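Local coordinates for protein transcriptional regulator (Corynebacterium diphtheriae, PDB 3LMM) that is of unknown function but probably acts as a transcriptional regulator, joining a Schlafen AlbA_2-type domain to an ATPase-like region and C-terminal parts related to helix-turn-helix domains, at residues Gln18-Ile22 with Glu36-Phe42; Asp28-Gln32 with Thr92-Ile96; Glu44-Arg48 with Asn61-Lys67; Ala76-Gly81 with Ala135-Ile141; Gly82-Ile88 with Val129-Val134. One frame throughout, in Å; residues are numbered along the deposited sequence.

Overall arrangement
All five contacts lie in the N-terminal, Schlafen AlbA_2-like part of the chain. Helix 10-24 opens contact 1, and the loop behind it, 28-32, opens contact 2; contact 1 closes first, at 36-42, so the two cross. Contact 3 then closes the short connection from strand 41-43 into helix 62-77, within the span of contact 2. The far end of that helix opens contact 4, and strand 82-86 opens contact 5. Residues 92-96 now complete contact 2, which therefore crosses contacts 4 and 5 as well. Strand 128-134 closes contact 5, and the loop after it, 135-141, closes contact 4, so that contact 4 encloses contact 5. Contacts 1 and 5 meet in one mixed sheet.

Contact 1: residues Gln18-Ile22 with Glu36-Phe42; sequences QVESI and ETQSVDF. With CO (cobalt (II) ion), chain E.
Residues 18-22 form one helical turn (I22 N to Q18 O, 3.0 Å), while 36-42 runs from a 3-10 residue, E36, through loop into a strand at D41-F42. The nearest CA atoms, those of Q18 and T37, are 5.1 Å apart. One hydrogen bond crosses: Q18, chi1 m and chi2 t, sends NE2 to E36 O at 2.6 Å (154°). Packing does the rest. T37 (chi1 p) sets CG2 3.3 Å from Q18 O and 3.6 Å from S21 OG, while its OG1 bonds to T34. I22 (m, m) puts CG1 4.3 Å from V40 CG2 and CG2 3.5 Å from F42 CZ, at the ring edge. Metal binding faces the other way: F42 O lies 2.6 Å from the cobalt, whose site also includes D41 and D90. The chemistry thus divides along F42, whose ring edge meets I22 of helix 10-24, with V19 touching A83 and I85, while its backbone carbonyl remains available to the ion.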
# COMPACT_ATOMS: atom_id res chain seq x y z
N GLN A 18 -22.79 17.44 13.78
CA GLN A 18 -22.00 18.65 13.84
C GLN A 18 -22.02 19.38 12.49
O GLN A 18 -22.29 20.58 12.43
CB GLN A 18 -20.57 18.33 14.27
CG GLN A 18 -20.45 18.00 15.75
CD GLN A 18 -19.07 17.49 16.13
OE1 GLN A 18 -18.69 16.39 15.74
NE2 GLN A 18 -18.32 18.29 16.88
N VAL A 19 -21.77 18.65 11.41
CA VAL A 19 -21.78 19.23 10.07
C VAL A 19 -23.14 19.83 9.75
O VAL A 19 -23.23 20.97 9.28
CB VAL A 19 -21.43 18.17 9.01
CG1 VAL A 19 -21.35 18.81 7.64
CG2 VAL A 19 -20.11 17.54 9.37
N GLU A 20 -24.22 19.10 10.02
CA GLU A 20 -25.55 19.64 9.74
C GLU A 20 -25.69 20.98 10.44
O GLU A 20 -26.17 21.95 9.85
CB GLU A 20 -26.61 18.67 10.23
CG GLU A 20 -26.52 17.33 9.53
CD GLU A 20 -27.06 17.36 8.11
OE1 GLU A 20 -26.79 18.34 7.37
OE2 GLU A 20 -27.75 16.39 7.73
N SER A 21 -25.27 21.03 11.70
CA SER A 21 -25.33 22.24 12.51
C SER A 21 -24.60 23.41 11.83
O SER A 21 -25.20 24.44 11.52
CB SER A 21 -24.72 21.98 13.89
OG SER A 21 -24.32 23.18 14.52
N ILE A 22 -23.30 23.24 11.61
CA ILE A 22 -22.50 24.27 10.96
C ILE A 22 -23.24 24.77 9.74
O ILE A 22 -23.35 25.98 9.52
CB ILE A 22 -21.13 23.72 10.48
CG1 ILE A 22 -20.25 23.35 11.67
CG2 ILE A 22 -20.45 24.77 9.60
CD1 ILE A 22 -19.80 24.53 12.49
N GLU A 36 -19.70 23.21 20.26
CA GLU A 36 -19.98 21.84 19.84
C GLU A 36 -19.44 21.44 18.48
O GLU A 36 -19.02 20.31 18.28
CB GLU A 36 -21.49 21.57 19.85
CG GLU A 36 -22.06 21.38 21.23
CD GLU A 36 -21.53 20.13 21.93
OE1 GLU A 36 -21.88 19.92 23.12
OE2 GLU A 36 -20.78 19.35 21.29
N THR A 37 -19.46 22.37 17.54
CA THR A 37 -19.00 22.06 16.20
C THR A 37 -17.72 22.81 15.87
O THR A 37 -17.47 23.13 14.72
CB THR A 37 -20.08 22.42 15.20
OG1 THR A 37 -20.48 23.78 15.41
CG2 THR A 37 -21.28 21.52 15.38
N GLN A 38 -16.90 23.08 16.89
CA GLN A 38 -15.67 23.83 16.68
C GLN A 38 -14.58 23.07 15.94
O GLN A 38 -13.79 23.67 15.23
CB GLN A 38 -15.11 24.28 18.03
CG GLN A 38 -13.76 24.98 17.97
CD GLN A 38 -13.24 25.34 19.35
OE1 GLN A 38 -12.19 25.99 19.49
NE2 GLN A 38 -13.96 24.92 20.39
N SER A 39 -14.56 21.76 16.09
CA SER A 39 -13.51 20.97 15.46
C SER A 39 -13.69 20.63 13.99
O SER A 39 -12.78 20.09 13.36
CB SER A 39 -13.29 19.69 16.26
OG SER A 39 -12.71 20.00 17.50
N VAL A 40 -14.85 20.93 13.44
CA VAL A 40 -15.06 20.62 12.04
C VAL A 40 -14.00 21.37 11.23
O VAL A 40 -13.73 22.55 11.47
CB VAL A 40 -16.48 20.99 11.62
CG1 VAL A 40 -16.70 20.67 10.16
CG2 VAL A 40 -17.48 20.22 12.47
N ASP A 41 -13.38 20.66 10.29
CA ASP A 41 -12.32 21.20 9.45
C ASP A 41 -12.84 21.90 8.20
O ASP A 41 -13.33 21.24 7.29
CB ASP A 41 -11.38 20.06 9.05
CG ASP A 41 -9.98 20.55 8.68
OD1 ASP A 41 -9.77 21.78 8.65
OD2 ASP A 41 -9.09 19.71 8.43
N PHE A 42 -12.72 23.23 8.17
CA PHE A 42 -13.14 24.01 6.99
C PHE A 42 -12.01 24.07 5.99
O PHE A 42 -10.94 24.57 6.30
CB PHE A 42 -13.49 25.46 7.37
CG PHE A 42 -14.78 25.60 8.13
CD1 PHE A 42 -15.15 26.83 8.66
CD2 PHE A 42 -15.63 24.51 8.31
CE1 PHE A 42 -16.33 26.97 9.38
CE2 PHE A 42 -16.81 24.64 9.03
CZ PHE A 42 -17.17 25.87 9.56
CO CO E . -9.07 24.29 8.09

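Contact 2: residues Asp28-Gln32 with Thr92-Ile96; sequences DGRVQ and TGRII
Two irregular loops meet at a single beta-type bridge between R30 and R94, CA atoms 3.9 Å apart, with the touching parts directed 118° from each other. I95, V31 and R30 bury the most surface. I95 gives its N to G29 O (2.8 Å, 175°), and its side chain, chi1 m with chi2 off-rotamer near 100°, swings CD1 back to within 3.6 Å of both R30 CA and V31 CG1. V31, extended at -125/160 with chi1 m, returns a bond from its N to G93 O (2.8 Å, 150°). Between these two bonds sits R30 (-134/171): its CA approaches G93 O at 3.2 Å in a CA-H...O contact, its CB lies 3.8 Å from R94 CA, and the p, t, t side chain carries CD past T92 O at 3.9 Å before leading away. G93 (100/10) must be bare, since a CB there would stand 2.3 Å from V31 O. T92 OG1 accepts from R94 N at 3.1 Å, an ST turn. The polar cohesion across the loops is thus entirely backbone to backbone, with one apolar pair, V31 and I95, alongside; the bridge joins the loop after helix 10-24 to that after strand 82-86.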
# COMPACT_ATOMS: atom_id res chain seq x y z
N ASP A 28 -25.60 35.11 5.04
CA ASP A 28 -24.67 36.17 4.68
C ASP A 28 -23.44 35.64 3.94
O ASP A 28 -22.35 36.19 4.07
CB ASP A 28 -24.22 36.93 5.94
CG ASP A 28 -25.38 37.57 6.69
OD1 ASP A 28 -25.82 38.67 6.26
OD2 ASP A 28 -25.85 37.00 7.70
N GLY A 29 -23.62 34.57 3.18
CA GLY A 29 -22.50 34.01 2.44
C GLY A 29 -21.50 33.20 3.26
O GLY A 29 -20.58 32.59 2.70
N ARG A 30 -21.66 33.16 4.57
CA ARG A 30 -20.73 32.40 5.40
C ARG A 30 -21.43 31.54 6.44
O ARG A 30 -22.64 31.66 6.65
CB ARG A 30 -19.76 33.34 6.12
CG ARG A 30 -20.41 34.16 7.21
CD ARG A 30 -19.38 34.67 8.19
NE ARG A 30 -20.01 35.39 9.30
CZ ARG A 30 -19.34 35.89 10.33
NH1 ARG A 30 -18.01 35.77 10.39
NH2 ARG A 30 -20.00 36.53 11.29
N VAL A 31 -20.66 30.68 7.10
CA VAL A 31 -21.20 29.81 8.13
C VAL A 31 -20.39 30.05 9.38
O VAL A 31 -19.28 30.59 9.31
CB VAL A 31 -21.11 28.34 7.73
CG1 VAL A 31 -22.02 28.08 6.54
CG2 VAL A 31 -19.69 28.00 7.39
N GLN A 32 -20.94 29.67 10.53
CA GLN A 32 -20.26 29.86 11.81
C GLN A 32 -20.21 28.59 12.64
O GLN A 32 -20.99 27.66 12.43
CB GLN A 32 -20.94 30.96 12.62
CG GLN A 32 -20.95 32.33 11.98
CD GLN A 32 -21.73 33.35 12.79
OE1 GLN A 32 -21.38 33.67 13.92
NE2 GLN A 32 -22.82 33.85 12.21
N THR A 92 -12.76 32.08 8.30
CA THR A 92 -13.85 33.00 8.06
C THR A 92 -15.16 32.23 8.01
O THR A 92 -16.13 32.55 8.70
CB THR A 92 -13.66 33.73 6.74
OG1 THR A 92 -13.82 32.82 5.64
CG2 THR A 92 -12.28 34.34 6.68
N GLY A 93 -15.19 31.19 7.18
CA GLY A 93 -16.39 30.39 7.04
C GLY A 93 -17.16 30.77 5.79
O GLY A 93 -18.28 30.32 5.60
N ARG A 94 -16.56 31.58 4.92
CA ARG A 94 -17.23 31.99 3.69
C ARG A 94 -17.44 30.81 2.76
O ARG A 94 -16.51 30.03 2.53
CB ARG A 94 -16.41 33.06 2.99
CG ARG A 94 -16.43 34.38 3.71
CD ARG A 94 -15.45 35.35 3.11
NE ARG A 94 -15.56 36.63 3.79
CZ ARG A 94 -14.68 37.61 3.68
NH1 ARG A 94 -14.87 38.74 4.36
NH2 ARG A 94 -13.60 37.46 2.92
N ILE A 95 -18.65 30.69 2.21
CA ILE A 95 -18.95 29.59 1.29
C ILE A 95 -18.33 29.84 -0.10
O ILE A 95 -18.61 30.86 -0.73
CB ILE A 95 -20.48 29.38 1.11
CG1 ILE A 95 -21.07 28.71 2.35
CG2 ILE A 95 -20.76 28.49 -0.08
CD1 ILE A 95 -21.75 29.68 3.29
N ILE A 96 -17.50 28.91 -0.56
CA ILE A 96 -16.85 29.01 -1.86
C ILE A 96 -17.45 27.95 -2.76
O ILE A 96 -17.86 28.23 -3.89
CB ILE A 96 -15.33 28.75 -1.77
CG1 ILE A 96 -14.72 29.54 -0.61
CG2 ILE A 96 -14.67 29.10 -3.09
CD1 ILE A 96 -14.93 31.04 -0.66

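Contact 3: residues Glu44-Arg48 with Asn61-Lys67; sequences EEAGR and NPEAADK
The loop 44-48 runs beside the first turns of helix 62-77, with A46 CA 4.9 Å from A64 CA. E45 is fully extended (t, t), which brings its CG to 3.6 Å from A64 CB and carries its carboxylate on to a salt bridge with R48, OE2 to NE 3.6 Å; the same OE2 is hydrogen-bonded to T98. A46 (-68/161) aims its methyl at the helix, CB 4.2 Å from K67 CG; K67 (m, p, t, p) starts toward the loop, then turns its amine away. E63, also t, t, stretches OE2 to 3.3 Å from G47 CA. That approach requires the bare CA of G47 (80/22), since a CB there would lie about 2.1 Å from the same oxygen. N61, chi1 t, holds the N-cap position with its side chain toward the loop, and its O accepts A65 N at 3.0 Å to start the helix. Strand 41-43, this loop, helix 62-77 and strand 82-86, with the two strands parallel neighbours in the sheet, make up a beta-alpha-beta crossover.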
# COMPACT_ATOMS: atom_id res chain seq x y z
N GLU A 44 -10.92 24.82 1.75
CA GLU A 44 -11.23 25.43 0.48
C GLU A 44 -10.48 24.73 -0.64
O GLU A 44 -9.26 24.65 -0.60
CB GLU A 44 -10.81 26.88 0.56
CG GLU A 44 -10.90 27.60 -0.72
CD GLU A 44 -10.42 29.01 -0.58
OE1 GLU A 44 -10.39 29.71 -1.62
OE2 GLU A 44 -10.08 29.43 0.55
N GLU A 45 -11.20 24.22 -1.64
CA GLU A 45 -10.55 23.54 -2.76
C GLU A 45 -9.40 24.40 -3.24
O GLU A 45 -9.62 25.49 -3.78
CB GLU A 45 -11.54 23.30 -3.90
CG GLU A 45 -10.95 22.58 -5.10
CD GLU A 45 -11.99 22.28 -6.17
OE1 GLU A 45 -11.61 21.87 -7.28
OE2 GLU A 45 -13.20 22.45 -5.90
N ALA A 46 -8.18 23.91 -3.04
CA ALA A 46 -7.00 24.67 -3.43
C ALA A 46 -6.86 24.81 -4.93
O ALA A 46 -7.48 24.06 -5.69
CB ALA A 46 -5.75 24.00 -2.87
N GLY A 47 -6.05 25.78 -5.35
CA GLY A 47 -5.79 26.02 -6.75
C GLY A 47 -6.87 26.78 -7.48
O GLY A 47 -6.98 26.71 -8.70
N ARG A 48 -7.67 27.52 -6.74
CA ARG A 48 -8.74 28.25 -7.38
C ARG A 48 -8.69 29.72 -7.00
O ARG A 48 -9.35 30.56 -7.62
CB ARG A 48 -10.07 27.64 -7.00
CG ARG A 48 -10.96 27.42 -8.19
CD ARG A 48 -11.51 26.01 -8.20
NE ARG A 48 -12.43 25.72 -7.10
CZ ARG A 48 -13.67 26.19 -7.01
NH1 ARG A 48 -14.15 27.01 -7.93
NH2 ARG A 48 -14.44 25.81 -6.00
N ASN A 61 -9.44 17.70 -10.16
CA ASN A 61 -8.39 18.65 -9.82
C ASN A 61 -7.27 18.03 -8.97
O ASN A 61 -7.25 18.19 -7.75
CB ASN A 61 -9.01 19.83 -9.06
CG ASN A 61 -7.98 20.85 -8.64
OD1 ASN A 61 -8.32 21.85 -7.99
ND2 ASN A 61 -6.72 20.63 -8.99
N PRO A 62 -6.30 17.36 -9.61
CA PRO A 62 -5.20 16.73 -8.88
C PRO A 62 -4.51 17.58 -7.82
O PRO A 62 -4.17 17.08 -6.76
CB PRO A 62 -4.25 16.30 -10.00
CG PRO A 62 -4.51 17.30 -11.05
CD PRO A 62 -6.01 17.39 -11.05
N GLU A 63 -4.29 18.86 -8.09
CA GLU A 63 -3.64 19.71 -7.10
C GLU A 63 -4.49 19.74 -5.84
O GLU A 63 -3.97 19.62 -4.73
CB GLU A 63 -3.47 21.13 -7.63
CG GLU A 63 -2.69 22.07 -6.69
CD GLU A 63 -2.82 23.53 -7.08
OE1 GLU A 63 -2.09 24.38 -6.51
OE2 GLU A 63 -3.66 23.84 -7.96
N ALA A 64 -5.80 19.91 -5.99
CA ALA A 64 -6.68 19.95 -4.84
C ALA A 64 -6.70 18.60 -4.13
O ALA A 64 -6.71 18.53 -2.90
CB ALA A 64 -8.09 20.33 -5.27
N ALA A 65 -6.70 17.52 -4.92
CA ALA A 65 -6.70 16.18 -4.36
C ALA A 65 -5.51 16.00 -3.43
O ALA A 65 -5.65 15.46 -2.34
CB ALA A 65 -6.67 15.16 -5.47
N ASP A 66 -4.34 16.47 -3.85
CA ASP A 66 -3.15 16.36 -3.03
C ASP A 66 -3.39 16.99 -1.66
O ASP A 66 -3.39 16.30 -0.65
CB ASP A 66 -1.95 17.05 -3.71
CG ASP A 66 -1.15 16.11 -4.60
OD1 ASP A 66 -0.25 16.61 -5.33
OD2 ASP A 66 -1.40 14.88 -4.59
N LYS A 67 -3.62 18.30 -1.63
CA LYS A 67 -3.86 19.01 -0.37
C LYS A 67 -4.92 18.35 0.52
O LYS A 67 -4.73 18.19 1.74
CB LYS A 67 -4.26 20.47 -0.66
CG LYS A 67 -3.09 21.45 -0.79
CD LYS A 67 -2.20 21.12 -1.99
CE LYS A 67 -0.95 22.02 -2.06
NZ LYS A 67 0.08 21.76 -0.99

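Contact 4: residues Ala76-Gly81 with Ala135-Ile141; sequences ANTPGG and AAAAEPI
N77 (chi1 m, chi2 near -40°), in the last turn of helix 62-77, pairs with the backbone of I141 in both directions: OD1 accepts I141 N at 2.6 Å (167°) and ND2 donates to I141 O at 2.8 Å (168°). Alongside, A76 O accepts A137 N at 2.8 Å (172°), and water 1 donates to A76 O (3.0 Å) and A137 O (2.7 Å). A type II turn, T78 to G81, closed by G81 N to T78 O at 3.1 Å, then reverses the chain; G80 (88/-6) takes its third position. In the packing, A136 CB rests 3.7 Å from G80 N, and A76 CB touches A137 CB at 4.2 Å and I141 CG1 (m, m) at 4.3 Å. A CB on G81 would stand 2.9 Å from A136 N, so only glycine fits. The contact ties the C-terminal end of helix 62-77 to the loop after strand 128-134; N77 ND2 also hydrogen-bonds to R149 O, in strand 149-151, and P140 packs on W164 and W165 of helix 161-171.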
# COMPACT_ATOMS: atom_id res chain seq x y z
N ALA A 76 -7.42 11.42 10.10
CA ALA A 76 -7.34 9.99 10.39
C ALA A 76 -6.25 9.68 11.41
O ALA A 76 -6.37 8.71 12.15
CB ALA A 76 -7.10 9.22 9.09
N ASN A 77 -5.21 10.49 11.44
CA ASN A 77 -4.12 10.27 12.39
C ASN A 77 -4.42 10.75 13.78
O ASN A 77 -3.82 10.28 14.73
CB ASN A 77 -2.84 10.97 11.95
CG ASN A 77 -2.17 10.28 10.80
OD1 ASN A 77 -2.12 9.05 10.75
ND2 ASN A 77 -1.62 11.06 9.88
N THR A 78 -5.32 11.71 13.92
CA THR A 78 -5.61 12.17 15.27
C THR A 78 -6.69 11.25 15.82
O THR A 78 -7.63 10.89 15.11
CB THR A 78 -6.14 13.60 15.29
OG1 THR A 78 -7.54 13.56 15.59
CG2 THR A 78 -5.97 14.26 13.96
N PRO A 79 -6.59 10.87 17.10
CA PRO A 79 -7.64 9.98 17.61
C PRO A 79 -9.04 10.59 17.53
O PRO A 79 -9.23 11.80 17.71
CB PRO A 79 -7.19 9.70 19.04
CG PRO A 79 -6.52 10.98 19.43
CD PRO A 79 -5.70 11.32 18.19
N GLY A 80 -10.02 9.75 17.22
CA GLY A 80 -11.39 10.19 17.12
C GLY A 80 -11.72 10.68 15.73
O GLY A 80 -12.87 10.99 15.42
N GLY A 81 -10.71 10.74 14.88
CA GLY A 81 -10.94 11.21 13.53
C GLY A 81 -11.72 12.50 13.58
O GLY A 81 -11.75 13.18 14.61
N ALA A 135 -12.46 8.53 9.58
CA ALA A 135 -12.39 7.78 10.83
C ALA A 135 -10.95 7.63 11.30
O ALA A 135 -10.02 7.71 10.49
CB ALA A 135 -13.02 6.41 10.65
N ALA A 136 -10.77 7.41 12.60
CA ALA A 136 -9.44 7.24 13.17
C ALA A 136 -8.77 6.01 12.55
O ALA A 136 -9.37 4.94 12.48
CB ALA A 136 -9.54 7.07 14.67
N ALA A 137 -7.53 6.18 12.11
CA ALA A 137 -6.78 5.11 11.48
C ALA A 137 -6.29 4.11 12.50
O ALA A 137 -5.98 4.48 13.63
CB ALA A 137 -5.59 5.68 10.72
N ALA A 138 -6.22 2.84 12.13
CA ALA A 138 -5.75 1.84 13.08
C ALA A 138 -4.23 1.88 13.19
O ALA A 138 -3.63 1.23 14.04
CB ALA A 138 -6.24 0.46 12.68
N GLU A 139 -3.60 2.67 12.30
CA GLU A 139 -2.14 2.83 12.28
C GLU A 139 -1.84 4.16 11.61
O GLU A 139 -2.66 4.67 10.84
CB GLU A 139 -1.47 1.71 11.49
CG GLU A 139 -1.97 1.58 10.08
CD GLU A 139 -1.40 0.37 9.37
OE1 GLU A 139 -0.20 0.40 9.02
OE2 GLU A 139 -2.15 -0.61 9.17
N PRO A 140 -0.67 4.75 11.89
CA PRO A 140 -0.33 6.03 11.27
C PRO A 140 -0.48 6.07 9.75
O PRO A 140 -0.10 5.14 9.05
CB PRO A 140 1.10 6.29 11.74
CG PRO A 140 1.62 4.93 12.08
CD PRO A 140 0.43 4.26 12.73
N ILE A 141 -1.04 7.17 9.27
CA ILE A 141 -1.26 7.37 7.84
C ILE A 141 -0.33 8.48 7.37
O ILE A 141 -0.54 9.64 7.71
CB ILE A 141 -2.73 7.79 7.55
CG1 ILE A 141 -3.71 6.80 8.18
CG2 ILE A 141 -2.94 7.87 6.06
CD1 ILE A 141 -3.41 5.32 7.88
O HOH W 1 -6.01 6.97 14.54

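Contact 5: residues Gly82-Ile88 with Val129-Val134; sequences GALIVGI and VLAIYV
Strands 82-86 and 129-134 run antiparallel at 162°, their axes 4.5 Å apart at closest. G82-V134, L84-I132 and V86-L130 are the hydrogen-bonded pairs, each with two bonds; the shortest is I132 N to L84 O at 2.6 Å. A83-Y133 and I85-A131 are the non-hydrogen-bonded pairs between them. On the face of L84, V86, L130, I132 and V134, branched side chains interlock across and diagonally: L84 CB meets I132 CB at 4.0 Å while L84 CD1 (m, p) reaches V134 CG1 at 4.0 Å, and V86 CB sits 4.1 Å from L130 CB as V86 CG2 (chi1 t) meets I132 CD1 at 4.0 Å. Helix 62-77 covers this face. These are the two central strands of a four-stranded mixed sheet, flanked by 41-43 and 118-123. The other face alternates large and small: the Y133 ring (chi1 m) spreads beside the A83 methyl, CD1 to CB 3.6 Å, and I85 CG2, opposite small A131, slants to V129 CG2 at 4.0 Å. Helix 10-24 lies over Y133 and I85. Beyond the last pair, V129 CG1 fills the hollow beside G87, where a CB would sit 3.0 Å from it, and meets I88 CD1 at 3.4 Å.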
# COMPACT_ATOMS: atom_id res chain seq x y z
N GLY A 82 -12.37 12.84 12.47
CA GLY A 82 -13.15 14.06 12.42
C GLY A 82 -13.81 14.24 11.07
O GLY A 82 -13.82 13.33 10.24
N ALA A 83 -14.38 15.43 10.85
CA ALA A 83 -15.05 15.74 9.59
C ALA A 83 -14.50 16.99 8.93
O ALA A 83 -14.05 17.92 9.60
CB ALA A 83 -16.54 15.88 9.82
N LEU A 84 -14.55 16.99 7.61
CA LEU A 84 -14.08 18.09 6.79
C LEU A 84 -15.19 18.59 5.90
O LEU A 84 -15.96 17.81 5.37
CB LEU A 84 -12.97 17.62 5.87
CG LEU A 84 -11.60 17.62 6.46
CD1 LEU A 84 -11.55 16.68 7.68
CD2 LEU A 84 -10.64 17.20 5.38
N ILE A 85 -15.25 19.91 5.73
CA ILE A 85 -16.23 20.44 4.81
C ILE A 85 -15.42 21.15 3.74
O ILE A 85 -14.87 22.22 3.99
CB ILE A 85 -17.19 21.44 5.46
CG1 ILE A 85 -17.82 20.82 6.71
CG2 ILE A 85 -18.29 21.79 4.47
CD1 ILE A 85 -18.96 21.64 7.30
N VAL A 86 -15.32 20.53 2.56
CA VAL A 86 -14.58 21.13 1.46
C VAL A 86 -15.50 22.12 0.78
O VAL A 86 -16.63 21.78 0.45
CB VAL A 86 -14.16 20.11 0.43
CG1 VAL A 86 -13.81 20.82 -0.86
CG2 VAL A 86 -12.96 19.32 0.93
N GLY A 87 -15.02 23.33 0.58
CA GLY A 87 -15.85 24.34 -0.05
C GLY A 87 -16.18 25.48 0.89
O GLY A 87 -17.02 26.32 0.59
N ILE A 88 -15.52 25.51 2.05
CA ILE A 88 -15.73 26.58 3.01
C ILE A 88 -14.38 27.18 3.37
O ILE A 88 -13.48 26.48 3.85
CB ILE A 88 -16.42 26.08 4.33
CG1 ILE A 88 -17.94 25.99 4.16
CG2 ILE A 88 -16.16 27.06 5.46
CD1 ILE A 88 -18.40 24.96 3.16
N VAL A 129 -21.07 21.72 -1.49
CA VAL A 129 -19.89 21.47 -0.66
C VAL A 129 -19.76 19.99 -0.35
O VAL A 129 -20.75 19.26 -0.32
CB VAL A 129 -19.90 22.25 0.67
CG1 VAL A 129 -19.99 23.73 0.39
CG2 VAL A 129 -21.03 21.78 1.53
N LEU A 130 -18.53 19.53 -0.15
CA LEU A 130 -18.31 18.13 0.18
C LEU A 130 -18.04 17.93 1.66
O LEU A 130 -17.18 18.57 2.25
CB LEU A 130 -17.14 17.56 -0.62
CG LEU A 130 -17.44 17.05 -2.02
CD1 LEU A 130 -18.93 16.85 -2.21
CD2 LEU A 130 -16.91 18.05 -2.99
N ALA A 131 -18.81 17.03 2.27
CA ALA A 131 -18.62 16.72 3.66
C ALA A 131 -17.78 15.46 3.66
O ALA A 131 -18.22 14.43 3.15
CB ALA A 131 -19.95 16.45 4.32
N ILE A 132 -16.57 15.53 4.18
CA ILE A 132 -15.74 14.35 4.22
C ILE A 132 -15.60 13.84 5.64
O ILE A 132 -15.13 14.56 6.53
CB ILE A 132 -14.35 14.60 3.67
CG1 ILE A 132 -14.43 15.07 2.24
CG2 ILE A 132 -13.56 13.33 3.75
CD1 ILE A 132 -13.09 15.37 1.65
N TYR A 133 -16.02 12.60 5.86
CA TYR A 133 -15.95 12.00 7.17
C TYR A 133 -14.81 11.01 7.22
O TYR A 133 -14.83 9.97 6.55
CB TYR A 133 -17.27 11.30 7.50
CG TYR A 133 -18.44 12.24 7.58
CD1 TYR A 133 -18.56 13.15 8.63
CD2 TYR A 133 -19.40 12.28 6.57
CE1 TYR A 133 -19.61 14.08 8.66
CE2 TYR A 133 -20.44 13.21 6.59
CZ TYR A 133 -20.54 14.10 7.63
OH TYR A 133 -21.56 15.04 7.64
N VAL A 134 -13.79 11.34 8.00
CA VAL A 134 -12.65 10.46 8.12
C VAL A 134 -12.57 9.86 9.52
O VAL A 134 -12.64 10.57 10.52
CB VAL A 134 -11.35 11.23 7.69
CG1 VAL A 134 -11.55 12.72 7.86
CG2 VAL A 134 -10.13 10.74 8.46